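Local atomic coordinates of lysozyme (Penaeus vannamei, PDB entry 6UKC), a protein that probably hydrolyses the beta-1,4 linkages between N-acetylmuramic acid and N-acetylglucosamine in bacterial peptidoglycan and those of chitodextrins, as a C-type lysozyme of glycosyl hydrolase family 22. Residues N29-I33 against Y111-Y117; G56-I60 against A90-A94; Y64-S68 against P78-L82. All coordinates share one frame; numbering follows the deposited sequence.

Interaction 1: N29-I33 against Y111-Y117; sequences NWVCI and YSAWVAY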
# COMPACT_ATOMS: atom_id res chain seq x y z
N ASN A 29 3.50 -3.78 8.61
CA ASN A 29 3.90 -2.63 7.76
C ASN A 29 2.76 -2.30 6.79
O ASN A 29 2.47 -1.10 6.61
CB ASN A 29 5.25 -2.85 7.10
CG ASN A 29 6.41 -2.56 8.03
OD1 ASN A 29 6.54 -1.44 8.50
ND2 ASN A 29 7.21 -3.56 8.37
N TRP A 30 2.14 -3.29 6.13
CA TRP A 30 1.11 -2.96 5.10
C TRP A 30 -0.14 -2.41 5.81
O TRP A 30 -0.72 -1.40 5.33
CB TRP A 30 0.81 -4.13 4.15
CG TRP A 30 1.91 -4.47 3.19
CD1 TRP A 30 2.43 -5.72 2.96
CD2 TRP A 30 2.60 -3.59 2.27
NE1 TRP A 30 3.40 -5.67 2.00
CE2 TRP A 30 3.54 -4.38 1.56
CE3 TRP A 30 2.54 -2.21 1.98
CZ2 TRP A 30 4.39 -3.85 0.59
CZ3 TRP A 30 3.40 -1.68 1.04
CH2 TRP A 30 4.30 -2.49 0.35
N VAL A 31 -0.53 -3.01 6.94
CA VAL A 31 -1.72 -2.52 7.71
C VAL A 31 -1.53 -1.04 8.08
O VAL A 31 -2.47 -0.19 7.86
CB VAL A 31 -1.96 -3.41 8.95
CG1 VAL A 31 -2.98 -2.81 9.90
CG2 VAL A 31 -2.36 -4.83 8.55
N CYS A 32 -0.37 -0.71 8.66
CA CYS A 32 -0.06 0.66 9.12
C CYS A 32 -0.14 1.63 7.92
O CYS A 32 -0.81 2.72 8.06
CB CYS A 32 1.31 0.74 9.78
SG CYS A 32 1.57 2.34 10.59
N ILE A 33 0.52 1.26 6.81
CA ILE A 33 0.58 2.10 5.59
C ILE A 33 -0.85 2.30 5.07
O ILE A 33 -1.19 3.49 4.84
CB ILE A 33 1.53 1.54 4.52
CG1 ILE A 33 2.98 1.66 5.00
CG2 ILE A 33 1.32 2.24 3.18
CD1 ILE A 33 3.94 0.79 4.23
N TYR A 111 9.86 0.75 2.31
CA TYR A 111 8.54 1.37 2.61
C TYR A 111 8.64 2.90 2.62
O TYR A 111 7.58 3.53 2.68
CB TYR A 111 7.98 0.85 3.92
CG TYR A 111 7.71 -0.62 3.95
CD1 TYR A 111 6.62 -1.17 3.27
CD2 TYR A 111 8.48 -1.48 4.71
CE1 TYR A 111 6.34 -2.52 3.32
CE2 TYR A 111 8.20 -2.84 4.77
CZ TYR A 111 7.13 -3.37 4.07
OH TYR A 111 6.86 -4.71 4.16
N SER A 112 9.84 3.47 2.53
CA SER A 112 10.08 4.94 2.60
C SER A 112 9.50 5.64 1.36
O SER A 112 9.45 6.87 1.38
CB SER A 112 11.53 5.27 2.84
OG SER A 112 12.32 5.03 1.69
N ALA A 113 8.99 4.89 0.37
CA ALA A 113 8.27 5.41 -0.82
C ALA A 113 6.90 5.98 -0.42
O ALA A 113 6.33 6.75 -1.22
CB ALA A 113 8.11 4.32 -1.85
N TRP A 114 6.41 5.64 0.77
CA TRP A 114 5.08 6.09 1.29
C TRP A 114 5.25 7.22 2.31
O TRP A 114 5.95 7.00 3.33
CB TRP A 114 4.32 4.91 1.90
CG TRP A 114 3.67 4.04 0.87
CD1 TRP A 114 2.42 4.20 0.35
CD2 TRP A 114 4.24 2.88 0.24
NE1 TRP A 114 2.17 3.22 -0.56
CE2 TRP A 114 3.26 2.38 -0.64
CE3 TRP A 114 5.45 2.20 0.35
CZ2 TRP A 114 3.47 1.25 -1.42
CZ3 TRP A 114 5.65 1.08 -0.42
CH2 TRP A 114 4.67 0.61 -1.29
N VAL A 115 4.55 8.34 2.08
CA VAL A 115 4.50 9.51 2.99
C VAL A 115 3.95 9.02 4.34
O VAL A 115 4.57 9.35 5.36
CB VAL A 115 3.69 10.67 2.38
CG1 VAL A 115 3.67 11.89 3.28
CG2 VAL A 115 4.24 11.06 1.02
N ALA A 116 2.90 8.20 4.37
CA ALA A 116 2.30 7.70 5.63
C ALA A 116 3.32 6.86 6.40
O ALA A 116 3.31 6.90 7.66
CB ALA A 116 1.03 6.91 5.38
N TYR A 117 4.17 6.11 5.69
CA TYR A 117 5.17 5.22 6.34
C TYR A 117 6.18 6.10 7.09
O TYR A 117 6.47 5.82 8.26
CB TYR A 117 5.87 4.27 5.36
CG TYR A 117 6.99 3.50 6.03
CD1 TYR A 117 6.73 2.39 6.81
CD2 TYR A 117 8.30 3.94 5.95
CE1 TYR A 117 7.74 1.71 7.47
CE2 TYR A 117 9.33 3.27 6.59
CZ TYR A 117 9.05 2.16 7.35
OH TYR A 117 10.06 1.49 7.98
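At Ile33 a chi1 of -69° places CG1 anti to the carbonyl carbon and CG2 anti to the backbone N, which sends the two branches to different aromatic partners in 111-117: the CG1 arm reaches Tyr111, and CG2 meets Trp114. Beside this isoleucine, Trp30, Tyr111 and Trp114 form a buried aromatic cluster in the helical part of the C-type lysozyme fold, joining helix 24-38 to the turn that leads into helix 115-121. Two ring pairs define its geometry. Tyr111 directs its edge at the face of Trp30 in a T-shaped pair with planes at 79°, and Tyr111 CE1 comes within 3.6 Å of Trp30 CZ2. Trp30 in turn offers its own edge to the face of Trp114, an offset edge-to-face arrangement at 81° with the six-membered-ring centroids 5.2 Å apart. Further along the same indole, Ile33 CG2 lies 3.8 Å from the centroid of the five-membered ring of Trp114, over the face, as required of a CH-pi contact.

Asn29 covers a face of Tyr111: its CB stands 3.9 Å from the ring centroid, and the amide continues the stack, its plane tilted modestly from that of the ring. A hydrogen bond from Asn29 ND2 to Asp25 O restrains that amide, while Asn29 OD1 approaches the edge of Tyr117, 3.5 Å from its CE1. Ile33 also packs by its other branch: CG1 lies 3.9 Å from Tyr117 CB, and CD1 comes to 3.5 Å from the ring atom Tyr111 CD1.

Interaction 2: G56-I60 against A90-A94; sequences GIFQI and ALRCA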
# COMPACT_ATOMS: atom_id res chain seq x y z
N GLY A 56 -6.27 3.79 -4.78
CA GLY A 56 -6.58 2.61 -3.96
C GLY A 56 -6.08 2.71 -2.53
O GLY A 56 -5.66 3.79 -2.10
N ILE A 57 -6.09 1.57 -1.84
CA ILE A 57 -5.76 1.38 -0.41
C ILE A 57 -4.29 1.77 -0.13
O ILE A 57 -4.02 2.14 1.06
CB ILE A 57 -6.06 -0.08 -0.02
CG1 ILE A 57 -6.06 -0.27 1.50
CG2 ILE A 57 -5.12 -1.06 -0.72
CD1 ILE A 57 -6.85 -1.46 1.95
N PHE A 58 -3.40 1.72 -1.14
CA PHE A 58 -1.94 2.04 -0.99
C PHE A 58 -1.61 3.35 -1.73
O PHE A 58 -0.40 3.70 -1.80
CB PHE A 58 -1.05 0.88 -1.46
CG PHE A 58 -1.17 -0.38 -0.64
CD1 PHE A 58 -1.05 -0.36 0.74
CD2 PHE A 58 -1.30 -1.61 -1.24
CE1 PHE A 58 -1.11 -1.51 1.50
CE2 PHE A 58 -1.36 -2.78 -0.49
CZ PHE A 58 -1.28 -2.73 0.88
N GLN A 59 -2.64 4.05 -2.24
CA GLN A 59 -2.52 5.41 -2.82
C GLN A 59 -1.28 5.43 -3.72
O GLN A 59 -0.40 6.27 -3.51
CB GLN A 59 -2.50 6.43 -1.68
CG GLN A 59 -3.86 6.59 -1.04
CD GLN A 59 -4.76 7.26 -2.03
OE1 GLN A 59 -4.55 8.44 -2.35
NE2 GLN A 59 -5.73 6.51 -2.56
N ILE A 60 -1.23 4.52 -4.69
CA ILE A 60 -0.11 4.39 -5.66
C ILE A 60 -0.33 5.40 -6.78
O ILE A 60 -1.49 5.49 -7.30
CB ILE A 60 -0.05 2.94 -6.18
CG1 ILE A 60 0.34 1.96 -5.07
CG2 ILE A 60 0.89 2.87 -7.37
CD1 ILE A 60 -0.14 0.57 -5.28
N ALA A 90 -2.99 -4.44 -6.21
CA ALA A 90 -2.55 -3.38 -5.27
C ALA A 90 -1.33 -3.91 -4.52
O ALA A 90 -0.27 -3.24 -4.55
CB ALA A 90 -3.66 -2.97 -4.33
N LEU A 91 -1.45 -5.11 -3.95
CA LEU A 91 -0.37 -5.73 -3.16
C LEU A 91 0.81 -6.02 -4.09
O LEU A 91 1.96 -5.57 -3.77
CB LEU A 91 -0.94 -6.97 -2.47
CG LEU A 91 0.02 -7.78 -1.60
CD1 LEU A 91 0.70 -6.92 -0.54
CD2 LEU A 91 -0.71 -8.94 -0.97
N ARG A 92 0.55 -6.70 -5.22
CA ARG A 92 1.63 -7.06 -6.17
C ARG A 92 2.42 -5.77 -6.49
O ARG A 92 3.67 -5.78 -6.39
CB ARG A 92 1.06 -7.76 -7.40
CG ARG A 92 2.12 -8.35 -8.33
CD ARG A 92 1.49 -9.15 -9.47
NE ARG A 92 0.91 -10.38 -8.93
CZ ARG A 92 -0.33 -10.82 -9.14
NH1 ARG A 92 -1.15 -10.18 -9.96
NH2 ARG A 92 -0.75 -11.94 -8.58
N CYS A 93 1.71 -4.66 -6.77
CA CYS A 93 2.36 -3.40 -7.20
C CYS A 93 3.07 -2.72 -6.01
O CYS A 93 4.21 -2.15 -6.20
CB CYS A 93 1.36 -2.48 -7.88
SG CYS A 93 2.11 -0.94 -8.47
N ALA A 94 2.47 -2.76 -4.82
CA ALA A 94 3.12 -2.21 -3.60
C ALA A 94 4.44 -2.98 -3.36
O ALA A 94 5.47 -2.34 -3.10
CB ALA A 94 2.18 -2.24 -2.40
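Unusually for an apolar contact, the ring edge of Phe58 is turned to a main-chain carbonyl of helix 88-105, with Phe58 CD2 3.8 Å from Ala90 O. That oxygen already accepts the helical bond from Ala94 N, so the ring abuts an intact helix turn. Phe58 belongs to a type I beta turn running from Gly56 to Gln59, and the turn passes into a G1 beta bulge in which Gln59 and Ile60 both face Tyr55. Gln59 adopts the left-handed conformation (phi 44°) characteristic of the first position of a G1 bulge, where glycine is the usual residue. Gly56 O is gripped twice by this residue, by Gln59 N and by Gln59 NE2; the latter bond, 2.8 Å long with an N-H...O angle of 162°, lies in the carbonyl plane on a lone pair. The double grip ties the turn together behind the side chains that face the helix.

Small residues on the helix allow the close approach. Ala94 CB lies 3.7 Å from Phe58 CD2, and Ala90 CB touches both Phe58 CD2 and, less closely, Ile57 CG2. The loop between strands 53-55 and 60-61 is thereby packed onto the long helix, joining the beta-sheet and helical parts of the lysozyme fold. On the strand side, Ile60 turns both CG2 and CD1 toward the sulfur of Cys93, which is disulfide-bonded to Cys75, with CG2 4.1 Å and CD1 4.2 Å from Cys93 SG.

Interaction 3: Y64-S68 against P78-L82; sequences YWCGS and PCSDL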
# COMPACT_ATOMS: atom_id res chain seq x y z
N TYR A 64 4.51 7.07 -12.02
CA TYR A 64 5.60 6.04 -12.12
C TYR A 64 5.06 4.60 -12.24
O TYR A 64 5.68 3.78 -12.92
CB TYR A 64 6.52 6.13 -10.89
CG TYR A 64 6.95 7.54 -10.55
CD1 TYR A 64 7.87 8.22 -11.34
CD2 TYR A 64 6.38 8.22 -9.48
CE1 TYR A 64 8.25 9.52 -11.05
CE2 TYR A 64 6.74 9.52 -9.18
CZ TYR A 64 7.68 10.17 -9.96
OH TYR A 64 8.05 11.45 -9.67
N TRP A 65 3.96 4.29 -11.57
CA TRP A 65 3.66 2.92 -11.07
C TRP A 65 2.57 2.24 -11.88
O TRP A 65 2.75 1.05 -12.22
CB TRP A 65 3.32 2.97 -9.58
CG TRP A 65 4.42 3.55 -8.74
CD1 TRP A 65 4.36 4.69 -8.00
CD2 TRP A 65 5.77 3.07 -8.61
NE1 TRP A 65 5.55 4.93 -7.37
CE2 TRP A 65 6.44 3.95 -7.73
CE3 TRP A 65 6.47 1.98 -9.12
CZ2 TRP A 65 7.78 3.79 -7.39
CZ3 TRP A 65 7.78 1.80 -8.75
CH2 TRP A 65 8.43 2.69 -7.91
N CYS A 66 1.50 2.95 -12.22
CA CYS A 66 0.40 2.41 -13.07
C CYS A 66 0.04 3.38 -14.20
O CYS A 66 0.41 4.58 -14.10
CB CYS A 66 -0.83 2.13 -12.21
SG CYS A 66 -1.38 3.63 -11.38
N GLY A 67 -0.68 2.87 -15.21
CA GLY A 67 -1.39 3.68 -16.22
C GLY A 67 -0.53 3.95 -17.44
O GLY A 67 0.39 4.77 -17.31
N SER A 68 -0.83 3.31 -18.57
CA SER A 68 -0.20 3.48 -19.92
C SER A 68 -0.16 4.95 -20.36
O SER A 68 0.86 5.36 -20.95
CB SER A 68 -0.94 2.66 -20.96
OG SER A 68 -0.55 1.30 -20.89
N PRO A 78 -3.10 -0.99 -15.56
CA PRO A 78 -4.04 0.12 -15.45
C PRO A 78 -4.32 0.46 -13.97
O PRO A 78 -4.61 -0.45 -13.16
CB PRO A 78 -5.34 -0.34 -16.15
CG PRO A 78 -5.18 -1.83 -16.39
CD PRO A 78 -3.73 -2.18 -16.16
N CYS A 79 -4.27 1.76 -13.65
CA CYS A 79 -4.42 2.29 -12.27
C CYS A 79 -5.75 1.81 -11.68
O CYS A 79 -5.75 1.49 -10.49
CB CYS A 79 -4.30 3.81 -12.24
SG CYS A 79 -2.68 4.42 -12.76
N SER A 80 -6.81 1.67 -12.49
CA SER A 80 -8.14 1.15 -12.07
C SER A 80 -7.98 -0.20 -11.35
O SER A 80 -8.70 -0.43 -10.35
CB SER A 80 -9.13 1.04 -13.22
OG SER A 80 -8.60 0.22 -14.26
N ASP A 81 -7.00 -1.01 -11.78
CA ASP A 81 -6.77 -2.36 -11.20
C ASP A 81 -6.31 -2.23 -9.73
O ASP A 81 -6.43 -3.21 -8.98
CB ASP A 81 -5.80 -3.17 -12.05
CG ASP A 81 -6.42 -3.78 -13.30
OD1 ASP A 81 -7.64 -3.93 -13.34
OD2 ASP A 81 -5.67 -4.11 -14.22
N LEU A 82 -5.78 -1.07 -9.35
CA LEU A 82 -5.31 -0.78 -7.97
C LEU A 82 -6.45 -0.18 -7.15
O LEU A 82 -6.20 0.11 -5.97
CB LEU A 82 -4.11 0.17 -8.06
CG LEU A 82 -2.97 -0.33 -8.94
CD1 LEU A 82 -1.73 0.52 -8.73
CD2 LEU A 82 -2.68 -1.81 -8.67
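Cys66 and Cys79 are joined by a disulfide, SG to SG 2.1 Å, whose two halves adopt different side-chain conformations. Cys66 holds its SG between the backbone N and the carbonyl carbon (chi1 58°), whereas the SG of Cys79 is anti to the carbonyl carbon (chi1 -63°). With a chi3 of 95° the bridge is right-handed and close to the perpendicular arrangement preferred about a sulfur-sulfur bond, so the torsion gives no sign of strain. The backbones run close here, the CA atoms of Cys66 and Cys79 being 4.9 Å apart and those of Gly67 and Pro78 4.5 Å.

Leu82 packs beside the bridge. With CG anti to its own carbonyl carbon, it extends its CD1 branch to the cystine, 3.9 Å from Cys66 CB and 4.1 Å from Cys66 SG, making an apolar contact alongside. The 3-10 segment 79-82 brings this leucine to the same side of the chain as Cys79: Leu82 N bonds to Cys79 O at 2.8 Å, and Asp81 N bonds likewise to Pro78 O. On the 64-68 side Gly67 has a positive phi, and its N passes 3.5 Å from Cys79 SG. Its neighbour across the contact, Pro78, takes part through its CA and carbonyl carbon, its CB directed away from 64-68.

The disulfide ties together two parts of the long loop that runs from strand 60-61 to helix 88-105 in the beta domain of this C-type lysozyme. Within that loop, backbone hydrogen bonds tie Tyr64 to Val74, Trp65 to Cys75 and Gly67 to Ile77. Both half-cystines touch Tyr55 of strand 53-55, while Leu82 packs on Ile60 of strand 60-61 and on Glu89 and Cys93 of helix 88-105.

The three contacts run in a row from the helical lobe to the outer beta-domain loop. Interactions 1 and 2 have centres about 11 Å apart and touch: Trp114 NE1 probably donates to Phe58 O at 2.9 Å, and Trp30 CH2 packs 3.5 Å from Ala94 CB. Interactions 2 and 3, with centres about 10 Å apart, share an apolar seam in which Ile60 CG2 lies 3.8 Å from Leu82 CD1. Interactions 1 and 3 do not touch, their centres being about 19 Å apart. Along the chain, interaction 3 is nested within interaction 2, and that within interaction 1. In C-type lysozymes the substrate cleft runs between the two lobes, which interaction 2 joins.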